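PDB 1TY0: putative exotoxin (superantigen) from Streptococcus pyogenes, which is a superantigen toxin that can use one common surface both to bind T-cell receptors and to form dimers. Local coordinates for residues A[32-35]-A[36-39]; A[133-136]-A[137-141]; A[176-179]-A[180-183]. All coordinates share one frame; numbering follows the deposited sequence.

Contact 1: A[32-35]-A[36-39]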
ATOM      1  N   TYR A  32       0.468  22.601 -10.519  1.00 11.37           N
ATOM      2  CA  TYR A  32       1.725  23.319 -10.686  1.00 10.59           C
ATOM      3  C   TYR A  32       2.837  22.400 -11.170  1.00 12.73           C
ATOM      4  O   TYR A  32       2.836  21.194 -10.882  1.00 12.70           O
ATOM      5  CB  TYR A  32       2.131  23.974  -9.359  1.00 10.86           C
ATOM      6  CG  TYR A  32       3.124  25.094  -9.524  1.00 11.40           C
ATOM      7  CD1 TYR A  32       2.744  26.308 -10.101  1.00 12.68           C
ATOM      8  CD2 TYR A  32       4.451  24.935  -9.133  1.00 12.75           C
ATOM      9  CE1 TYR A  32       3.665  27.336 -10.284  1.00 13.32           C
ATOM     10  CE2 TYR A  32       5.383  25.959  -9.315  1.00 15.05           C
ATOM     11  CZ  TYR A  32       4.979  27.155  -9.888  1.00 13.52           C
ATOM     12  OH  TYR A  32       5.898  28.163 -10.060  1.00 13.72           O
ATOM     13  N   LEU A  33       3.777  22.977 -11.918  1.00 10.41           N
ATOM     14  CA  LEU A  33       4.920  22.248 -12.450  1.00 12.09           C
ATOM     15  C   LEU A  33       6.226  22.954 -12.104  1.00 13.32           C
ATOM     16  O   LEU A  33       6.384  24.148 -12.363  1.00 15.40           O
ATOM     17  CB  LEU A  33       4.833  22.131 -13.980  1.00 11.40           C
ATOM     18  CG  LEU A  33       3.694  21.324 -14.608  1.00  9.18           C
ATOM     19  CD1 LEU A  33       3.673  21.556 -16.116  1.00 11.40           C
ATOM     20  CD2 LEU A  33       3.883  19.842 -14.297  1.00 11.23           C
ATOM     21  N   THR A  34       7.153  22.218 -11.508  1.00 12.38           N
ATOM     22  CA  THR A  34       8.459  22.777 -11.194  1.00 11.91           C
ATOM     23  C   THR A  34       9.424  22.050 -12.123  1.00 12.71           C
ATOM     24  O   THR A  34       9.000  21.239 -12.953  1.00 12.45           O
ATOM     25  CB  THR A  34       8.849  22.545  -9.723  1.00 12.51           C
ATOM     26  OG1 THR A  34       8.947  21.139  -9.468  1.00 11.32           O
ATOM     27  CG2 THR A  34       7.812  23.156  -8.800  1.00 13.40           C
ATOM     28  N   THR A  35      10.712  22.325 -11.991  1.00 11.85           N
ATOM     29  CA  THR A  35      11.699  21.699 -12.853  1.00 13.10           C
ATOM     30  C   THR A  35      11.722  20.177 -12.767  1.00 11.71           C
ATOM     31  O   THR A  35      12.011  19.506 -13.753  1.00 13.34           O
ATOM     32  CB  THR A  35      13.114  22.227 -12.543  1.00 12.95           C
ATOM     33  OG1 THR A  35      13.487  21.851 -11.213  1.00 14.69           O
ATOM     34  CG2 THR A  35      13.149  23.747 -12.656  1.00 14.53           C
ATOM     35  N   HIS A  36      11.404  19.634 -11.596  1.00 10.76           N
ATOM     36  CA  HIS A  36      11.433  18.190 -11.413  1.00 10.06           C
ATOM     37  C   HIS A  36      10.242  17.588 -10.672  1.00 11.49           C
ATOM     38  O   HIS A  36      10.279  16.412 -10.290  1.00 11.43           O
ATOM     39  CB  HIS A  36      12.730  17.787 -10.702  1.00 11.00           C
ATOM     40  CG  HIS A  36      13.967  18.095 -11.488  1.00 11.49           C
ATOM     41  ND1 HIS A  36      14.490  19.368 -11.589  1.00 13.29           N
ATOM     42  CD2 HIS A  36      14.762  17.302 -12.244  1.00 14.37           C
ATOM     43  CE1 HIS A  36      15.553  19.343 -12.374  1.00 12.99           C
ATOM     44  NE2 HIS A  36      15.740  18.102 -12.785  1.00 13.88           N
ATOM     45  N   ASP A  37       9.188  18.374 -10.468  1.00  9.49           N
ATOM     46  CA  ASP A  37       8.010  17.864  -9.767  1.00 10.71           C
ATOM     47  C   ASP A  37       6.677  18.250 -10.391  1.00 10.60           C
ATOM     48  O   ASP A  37       6.507  19.354 -10.910  1.00 12.26           O
ATOM     49  CB  ASP A  37       7.990  18.350  -8.313  1.00 12.70           C
ATOM     50  CG  ASP A  37       9.064  17.715  -7.462  1.00 16.20           C
ATOM     51  OD1 ASP A  37      10.226  18.159  -7.562  1.00 15.82           O
ATOM     52  OD2 ASP A  37       8.749  16.772  -6.691  1.00 12.92           O
ATOM     53  N   PHE A  38       5.731  17.314 -10.326  1.00 10.63           N
ATOM     54  CA  PHE A  38       4.367  17.537 -10.788  1.00 10.47           C
ATOM     55  C   PHE A  38       3.597  17.708  -9.481  1.00 10.29           C
ATOM     56  O   PHE A  38       3.773  16.901  -8.570  1.00 10.51           O
ATOM     57  CB  PHE A  38       3.764  16.290 -11.448  1.00 11.01           C
ATOM     58  CG  PHE A  38       4.291  15.970 -12.816  1.00 12.39           C
ATOM     59  CD1 PHE A  38       3.684  16.503 -13.948  1.00 13.54           C
ATOM     60  CD2 PHE A  38       5.343  15.072 -12.975  1.00 14.47           C
ATOM     61  CE1 PHE A  38       4.116  16.141 -15.227  1.00 12.15           C
ATOM     62  CE2 PHE A  38       5.783  14.706 -14.251  1.00 11.83           C
ATOM     63  CZ  PHE A  38       5.162  15.245 -15.375  1.00 12.36           C
ATOM     64  N   TYR A  39       2.775  18.748  -9.362  1.00  8.44           N
ATOM     65  CA  TYR A  39       1.945  18.894  -8.168  1.00 11.00           C
ATOM     66  C   TYR A  39       0.533  18.745  -8.700  1.00 11.11           C
ATOM     67  O   TYR A  39      -0.000  19.650  -9.338  1.00 11.11           O
ATOM     68  CB  TYR A  39       2.168  20.248  -7.495  1.00 10.21           C
ATOM     69  CG  TYR A  39       3.483  20.274  -6.761  1.00 10.72           C
ATOM     70  CD1 TYR A  39       3.669  19.509  -5.606  1.00 13.21           C
ATOM     71  CD2 TYR A  39       4.571  20.980  -7.267  1.00 14.84           C
ATOM     72  CE1 TYR A  39       4.909  19.442  -4.981  1.00 15.85           C
ATOM     73  CE2 TYR A  39       5.818  20.917  -6.650  1.00 17.09           C
ATOM     74  CZ  TYR A  39       5.979  20.144  -5.511  1.00 18.92           C
ATOM     75  OH  TYR A  39       7.216  20.054  -4.908  1.00 23.41           O
TER
HETATM   76  O   HOH W   1      11.435  20.278  -8.740  1.00 16.70           O

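Contact 2: A[133-136]-A[137-141]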
ATOM      1  N   GLU A 133       3.545   1.364 -14.147  1.00  9.94           N
ATOM      2  CA  GLU A 133       2.287   0.657 -13.918  1.00 12.45           C
ATOM      3  C   GLU A 133       2.375  -0.776 -14.429  1.00 11.41           C
ATOM      4  O   GLU A 133       1.956  -1.721 -13.754  1.00  9.62           O
ATOM      5  CB  GLU A 133       1.124   1.369 -14.612  1.00  9.56           C
ATOM      6  CG  GLU A 133      -0.208   0.661 -14.391  1.00 12.02           C
ATOM      7  CD  GLU A 133      -1.394   1.409 -14.966  1.00 11.82           C
ATOM      8  OE1 GLU A 133      -1.275   2.624 -15.242  1.00 12.32           O
ATOM      9  OE2 GLU A 133      -2.459   0.775 -15.130  1.00 11.92           O
ATOM     10  N   PHE A 134       2.920  -0.936 -15.627  1.00 12.02           N
ATOM     11  CA  PHE A 134       3.052  -2.268 -16.208  1.00 10.37           C
ATOM     12  C   PHE A 134       3.979  -3.131 -15.350  1.00 11.91           C
ATOM     13  O   PHE A 134       3.671  -4.286 -15.051  1.00 11.29           O
ATOM     14  CB  PHE A 134       3.606  -2.161 -17.629  1.00 11.55           C
ATOM     15  CG  PHE A 134       3.427  -3.409 -18.441  1.00 15.91           C
ATOM     16  CD1 PHE A 134       4.247  -4.511 -18.235  1.00 16.96           C
ATOM     17  CD2 PHE A 134       2.423  -3.489 -19.401  1.00 16.62           C
ATOM     18  CE1 PHE A 134       4.072  -5.679 -18.970  1.00 17.57           C
ATOM     19  CE2 PHE A 134       2.241  -4.653 -20.142  1.00 18.84           C
ATOM     20  CZ  PHE A 134       3.069  -5.749 -19.923  1.00 17.53           C
ATOM     21  N   ASP A 135       5.110  -2.556 -14.944  1.00 10.09           N
ATOM     22  CA  ASP A 135       6.098  -3.262 -14.137  1.00 11.08           C
ATOM     23  C   ASP A 135       5.507  -3.713 -12.802  1.00 10.29           C
ATOM     24  O   ASP A 135       5.643  -4.870 -12.406  1.00 11.71           O
ATOM     25  CB  ASP A 135       7.317  -2.350 -13.921  1.00 10.47           C
ATOM     26  CG  ASP A 135       8.494  -3.070 -13.285  1.00 12.52           C
ATOM     27  OD1 ASP A 135       8.598  -4.304 -13.430  1.00 13.57           O
ATOM     28  OD2 ASP A 135       9.335  -2.389 -12.657  1.00 12.93           O
ATOM     29  N   PHE A 136       4.841  -2.799 -12.109  1.00  8.80           N
ATOM     30  CA  PHE A 136       4.226  -3.137 -10.831  1.00  9.08           C
ATOM     31  C   PHE A 136       3.234  -4.289 -10.968  1.00  9.31           C
ATOM     32  O   PHE A 136       3.284  -5.257 -10.209  1.00 10.29           O
ATOM     33  CB  PHE A 136       3.495  -1.926 -10.252  1.00  7.94           C
ATOM     34  CG  PHE A 136       2.582  -2.266  -9.110  1.00  9.83           C
ATOM     35  CD1 PHE A 136       3.098  -2.574  -7.854  1.00 12.30           C
ATOM     36  CD2 PHE A 136       1.204  -2.319  -9.306  1.00 10.81           C
ATOM     37  CE1 PHE A 136       2.247  -2.935  -6.802  1.00 13.67           C
ATOM     38  CE2 PHE A 136       0.351  -2.677  -8.266  1.00 13.79           C
ATOM     39  CZ  PHE A 136       0.873  -2.986  -7.013  1.00 12.30           C
ATOM     40  N   LYS A 137       2.336  -4.184 -11.942  1.00 10.11           N
ATOM     41  CA  LYS A 137       1.326  -5.217 -12.129  1.00  9.92           C
ATOM     42  C   LYS A 137       1.904  -6.566 -12.515  1.00 11.32           C
ATOM     43  O   LYS A 137       1.483  -7.590 -11.985  1.00 11.32           O
ATOM     44  CB  LYS A 137       0.289  -4.758 -13.155  1.00  9.55           C
ATOM     45  CG  LYS A 137      -0.535  -3.581 -12.647  1.00 10.00           C
ATOM     46  CD  LYS A 137      -1.639  -3.156 -13.613  1.00 11.20           C
ATOM     47  CE  LYS A 137      -2.533  -2.123 -12.931  1.00 10.44           C
ATOM     48  NZ  LYS A 137      -3.560  -1.541 -13.839  1.00 10.72           N
ATOM     49  N   ILE A 138       2.878  -6.572 -13.419  1.00 10.08           N
ATOM     50  CA  ILE A 138       3.488  -7.830 -13.828  1.00 15.35           C
ATOM     51  C   ILE A 138       4.286  -8.448 -12.681  1.00 13.53           C
ATOM     52  O   ILE A 138       4.258  -9.661 -12.490  1.00 13.35           O
ATOM     53  CB  ILE A 138       4.401  -7.652 -15.063  1.00 18.09           C
ATOM     54  CG1 ILE A 138       4.942  -9.015 -15.507  1.00 24.47           C
ATOM     55  CG2 ILE A 138       5.538  -6.710 -14.742  1.00 22.75           C
ATOM     56  CD1 ILE A 138       5.636  -8.979 -16.848  1.00 27.16           C
ATOM     57  N   ARG A 139       4.993  -7.633 -11.904  1.00 13.56           N
ATOM     58  CA  ARG A 139       5.743  -8.202 -10.782  1.00 12.24           C
ATOM     59  C   ARG A 139       4.778  -8.821  -9.782  1.00 13.19           C
ATOM     60  O   ARG A 139       5.022  -9.912  -9.262  1.00 12.97           O
ATOM     61  CB  ARG A 139       6.603  -7.141 -10.087  1.00 11.72           C
ATOM     62  CG  ARG A 139       7.780  -6.694 -10.929  1.00 12.38           C
ATOM     63  CD  ARG A 139       8.779  -5.878 -10.129  1.00 11.22           C
ATOM     64  NE  ARG A 139       9.637  -5.109 -11.024  1.00 12.08           N
ATOM     65  CZ  ARG A 139      10.927  -4.868 -10.819  1.00 12.77           C
ATOM     66  NH1 ARG A 139      11.541  -5.344  -9.742  1.00 13.84           N
ATOM     67  NH2 ARG A 139      11.596  -4.129 -11.690  1.00 14.35           N
ATOM     68  N   GLN A 140       3.673  -8.134  -9.509  1.00 12.82           N
ATOM     69  CA  GLN A 140       2.690  -8.674  -8.582  1.00 14.06           C
ATOM     70  C   GLN A 140       2.148 -10.004  -9.106  1.00 14.71           C
ATOM     71  O   GLN A 140       1.976 -10.957  -8.344  1.00 14.91           O
ATOM     72  CB  GLN A 140       1.547  -7.683  -8.374  1.00 16.64           C
ATOM     73  CG  GLN A 140       1.717  -6.801  -7.142  1.00 16.94           C
ATOM     74  CD  GLN A 140       1.717  -7.601  -5.850  1.00 20.12           C
ATOM     75  OE1 GLN A 140       0.975  -8.572  -5.710  1.00 25.41           O
ATOM     76  NE2 GLN A 140       2.543  -7.187  -4.891  1.00 23.32           N
ATOM     77  N   TYR A 141       1.878 -10.071 -10.406  1.00 13.74           N
ATOM     78  CA  TYR A 141       1.372 -11.303 -11.000  1.00 16.32           C
ATOM     79  C   TYR A 141       2.404 -12.408 -10.803  1.00 15.30           C
ATOM     80  O   TYR A 141       2.071 -13.521 -10.388  1.00 17.57           O
ATOM     81  CB  TYR A 141       1.108 -11.118 -12.495  1.00 16.14           C
ATOM     82  CG  TYR A 141       0.727 -12.405 -13.197  1.00 19.52           C
ATOM     83  CD1 TYR A 141      -0.530 -12.981 -13.006  1.00 23.20           C
ATOM     84  CD2 TYR A 141       1.636 -13.065 -14.018  1.00 23.25           C
ATOM     85  CE1 TYR A 141      -0.870 -14.189 -13.614  1.00 25.60           C
ATOM     86  CE2 TYR A 141       1.308 -14.276 -14.631  1.00 26.61           C
ATOM     87  CZ  TYR A 141       0.054 -14.830 -14.423  1.00 27.11           C
ATOM     88  OH  TYR A 141      -0.273 -16.032 -15.016  1.00 29.90           O
TER

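Contact 3: A[176-179]-A[180-183]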
ATOM      1  N   ASP A 176      16.336  -6.077  -9.294  1.00 14.18           N
ATOM      2  CA  ASP A 176      17.074  -4.831  -9.135  1.00 14.18           C
ATOM      3  C   ASP A 176      17.102  -4.234  -7.730  1.00 15.02           C
ATOM      4  O   ASP A 176      16.482  -3.199  -7.468  1.00 14.86           O
ATOM      5  CB  ASP A 176      16.540  -3.798 -10.138  1.00 15.33           C
ATOM      6  CG  ASP A 176      15.047  -3.532  -9.984  1.00 16.21           C
ATOM      7  OD1 ASP A 176      14.295  -4.468  -9.637  1.00 15.35           O
ATOM      8  OD2 ASP A 176      14.625  -2.381 -10.231  1.00 16.01           O
ATOM      9  N   ALA A 177      17.836  -4.882  -6.829  1.00 14.08           N
ATOM     10  CA  ALA A 177      17.968  -4.388  -5.465  1.00 13.95           C
ATOM     11  C   ALA A 177      19.125  -5.061  -4.743  1.00 14.52           C
ATOM     12  O   ALA A 177      19.660  -6.065  -5.211  1.00 14.14           O
ATOM     13  CB  ALA A 177      16.677  -4.626  -4.684  1.00 15.28           C
ATOM     14  N   THR A 178      19.514  -4.479  -3.611  1.00 13.70           N
ATOM     15  CA  THR A 178      20.555  -5.044  -2.763  1.00 14.56           C
ATOM     16  C   THR A 178      19.800  -5.364  -1.477  1.00 15.78           C
ATOM     17  O   THR A 178      18.633  -4.998  -1.335  1.00 16.08           O
ATOM     18  CB  THR A 178      21.682  -4.035  -2.432  1.00 14.05           C
ATOM     19  OG1 THR A 178      21.184  -3.034  -1.537  1.00 14.31           O
ATOM     20  CG2 THR A 178      22.192  -3.368  -3.698  1.00 13.87           C
ATOM     21  N   SER A 179      20.452  -6.037  -0.541  1.00 16.59           N
ATOM     22  CA  SER A 179      19.802  -6.391   0.711  1.00 18.49           C
ATOM     23  C   SER A 179      19.487  -5.170   1.572  1.00 19.11           C
ATOM     24  O   SER A 179      18.791  -5.284   2.581  1.00 21.66           O
ATOM     25  CB  SER A 179      20.687  -7.359   1.500  1.00 18.21           C
ATOM     26  OG  SER A 179      21.920  -6.747   1.844  1.00 18.74           O
ATOM     27  N   SER A 180      19.992  -4.005   1.167  1.00 18.17           N
ATOM     28  CA  SER A 180      19.787  -2.759   1.906  1.00 18.85           C
ATOM     29  C   SER A 180      18.815  -1.781   1.244  1.00 18.59           C
ATOM     30  O   SER A 180      18.447  -0.771   1.840  1.00 18.65           O
ATOM     31  CB  SER A 180      21.129  -2.035   2.092  1.00 19.50           C
ATOM     32  OG  SER A 180      22.030  -2.778   2.896  1.00 24.24           O
ATOM     33  N   SER A 181      18.406  -2.079   0.014  1.00 17.08           N
ATOM     34  CA  SER A 181      17.507  -1.210  -0.742  1.00 17.06           C
ATOM     35  C   SER A 181      16.159  -0.886  -0.096  1.00 15.81           C
ATOM     36  O   SER A 181      15.437  -1.784   0.338  1.00 16.72           O
ATOM     37  CB  SER A 181      17.242  -1.811  -2.126  1.00 14.60           C
ATOM     38  OG  SER A 181      18.439  -1.967  -2.863  1.00 14.26           O
ATOM     39  N   THR A 182      15.835   0.406  -0.057  1.00 16.05           N
ATOM     40  CA  THR A 182      14.563   0.899   0.478  1.00 15.49           C
ATOM     41  C   THR A 182      13.622   1.040  -0.716  1.00 14.55           C
ATOM     42  O   THR A 182      14.055   0.907  -1.857  1.00 12.80           O
ATOM     43  CB  THR A 182      14.702   2.304   1.101  1.00 14.17           C
ATOM     44  OG1 THR A 182      15.101   3.240   0.089  1.00 14.74           O
ATOM     45  CG2 THR A 182      15.728   2.300   2.217  1.00 16.73           C
ATOM     46  N   ARG A 183      12.345   1.321  -0.467  1.00 12.93           N
ATOM     47  CA  ARG A 183      11.414   1.490  -1.575  1.00 13.02           C
ATOM     48  C   ARG A 183      11.856   2.667  -2.433  1.00 11.50           C
ATOM     49  O   ARG A 183      11.766   2.616  -3.657  1.00 12.42           O
ATOM     50  CB  ARG A 183       9.986   1.704  -1.064  1.00 14.54           C
ATOM     51  CG  ARG A 183       9.235   0.400  -0.871  1.00 16.76           C
ATOM     52  CD  ARG A 183       7.860   0.610  -0.251  1.00 16.87           C
ATOM     53  NE  ARG A 183       7.149  -0.660  -0.155  1.00 19.07           N
ATOM     54  CZ  ARG A 183       6.178  -0.918   0.716  1.00 21.69           C
ATOM     55  NH1 ARG A 183       5.789   0.009   1.583  1.00 19.87           N
ATOM     56  NH2 ARG A 183       5.596  -2.109   0.719  1.00 22.95           N
TER

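Contact 1: A[32-35]-A[36-39]
The hydroxyl of T34 has two polar partners at the turn between strands 28-33 and 37-41: OG1 accepts a weak bond from D37 N at 3.0 Å and meets a bound water at 2.7 Å. That water also accepts from H36 N and donates to D37 OD1, tying the hydroxyl, the turn amide and the carboxylate together. A first torsion of 63° sets T34 OG1 between its own backbone N and carbonyl carbon, which brings it to the D37 amide, though the approach is bent (124°). The same torsion sends CG2 the other way, into the plane of the Y39 ring at its edge, 3.7 Å from Y39 CE2; a beta-branched threonine suits the place because it serves both neighbours.

Backbone bonds close the antiparallel hairpin. T34 N donates to D37 O at 3.0 Å, while Y32 and Y39 form a hydrogen-bonded pair. Between them L33 and F38 form a non-hydrogen-bonded pair with side chains on the same face, lying alongside each other. L33 CD2 comes to 3.4 Å from F38 CD1, approaching the ring obliquely, and F64 meets the F38 ring edge-to-face. Two large apolar groups fit this face of the hairpin in the OB-fold domain.

At the tip, T35 OG1 and H36 ND1 are hydrogen-bonded at 2.7 Å, and either atom could be the donor. The other ring nitrogen, H36 NE2, bonds to S58 OG, so the imidazole is held at both nitrogens, which restrains its rotation. The chemistry thus divides by position: hydroxyls, imidazole and water answer the polar groups where the chain reverses, whereas F38 is buried against F64, V56 and I60, with L33 flanking it at a partly exposed place.

Contact 2: A[133-136]-A[137-141]
Residues 133 to 141 run as uninterrupted alpha helix, with i to i+4 backbone bonds, within the helix 131-146 that packs on the sheet of the beta-grasp domain. Each carbonyl from E133 to F136 accepts the amide four places on, as in I138 N to F134 O at 2.9 Å.

This spacing puts the side chains in pairs on different flanks. On one flank E133 and K137 lie side by side, pointing the same way, and K137 NZ forms a salt bridge with E133 OE2 at 2.9 Å, reaching it on the anti side. Both chains are extended beyond CG; K137 NZ is also bound by K123 O, while K126 pairs with E133 OE1. F134 and I138 share the flank toward the sheet, where F134 CE1 and I138 CD1 are 4.2 Å apart and I138 rests on L160, F204 and I206. Their side chains lie about 8 Å from those of H203 and D205 respectively, ligands of a zinc ion that is not bound to this chain here. F136 and Q140 lie alongside one another; Q140 CG makes an off-centre CH-pi contact with the F136 ring, and the amide beyond it is held by Q144, Y18 and E19.

The second ion pair, D135 with R139, is buried, and Y190 OH shares its D135 OD2. A chi1 of -171° sends the carboxylate out from the helix, and the R139 chain, extended from CG to NE, leans back to it. R139 NE donates nearly straight (171°) to D135 OD1 at 2.7 Å, lying above the carboxylate plane, although the oxygen sits in the guanidinium plane; the second link, R139 NH2 to D135 OD2, is weak.

Contact 3: A[176-179]-A[180-183]
S181 reaches back across the turn to T178 with a short side chain whose two atoms do different work. Its CB lies 3.8 Å from A177 CB, a small methyl that fits beside it, and is also near T178 O. One bond further, S181 OG accepts T178 N at 2.8 Å in an almost straight bond of 174°. The torsion of -60°, with OG opposite its carbonyl carbon and beside its own N, directs the hydroxyl at that amide. The hydroxyl thereby gives the T178 amide an acceptor from across the turn, and this small polar residue is buried, with I186 of helix 183-187 against it. Serine suits the place because its single CB-OG bond is enough to put the oxygen at the amide.

The other direction is closed by backbone. S181 N donates to T178 O at 3.2 Å, coming from above the carbonyl plane and not on a lone pair. T178 adds its own hydroxyl: OG1 accepts S180 N at 3.1 Å, the bond that defines an ST turn. S179 and S180 are exposed hydroxyl residues at the corner of the bend.

Just after the turn T182 is the N-cap of helix 183-187, its OG1 capping a backbone N further on, and D185 OD2 accepts T182 N. R183, at the helix start, bonds to Y16 O and A17 O and reaches E19 O of the second subunit. The whole is a type I beta turn from T178 to S181, whose first residue also forms the ST turn through its hydroxyl, leading into a capped helix.

Overall arrangement
Contact 2 is the core one, near the middle of the chain, whereas contacts 1 and 3 lie at the surface. Contacts 2 and 3 belong to the beta-grasp range and touch directly: R139 NH1 and D176 OD1 form a salt bridge of 2.9 Å, which links helix 131-146 to the loop before helix 183-187. Contact 1 stands apart in the OB-fold range, its centre about 26 Å from that of contact 2. Their chemistry follows their places. The helix combines ion pairs with apolar flanks, the hairpin joins strand bonds to a hydroxyl and water network, and the loop relies on small hydroxyl side chains to satisfy backbone amides.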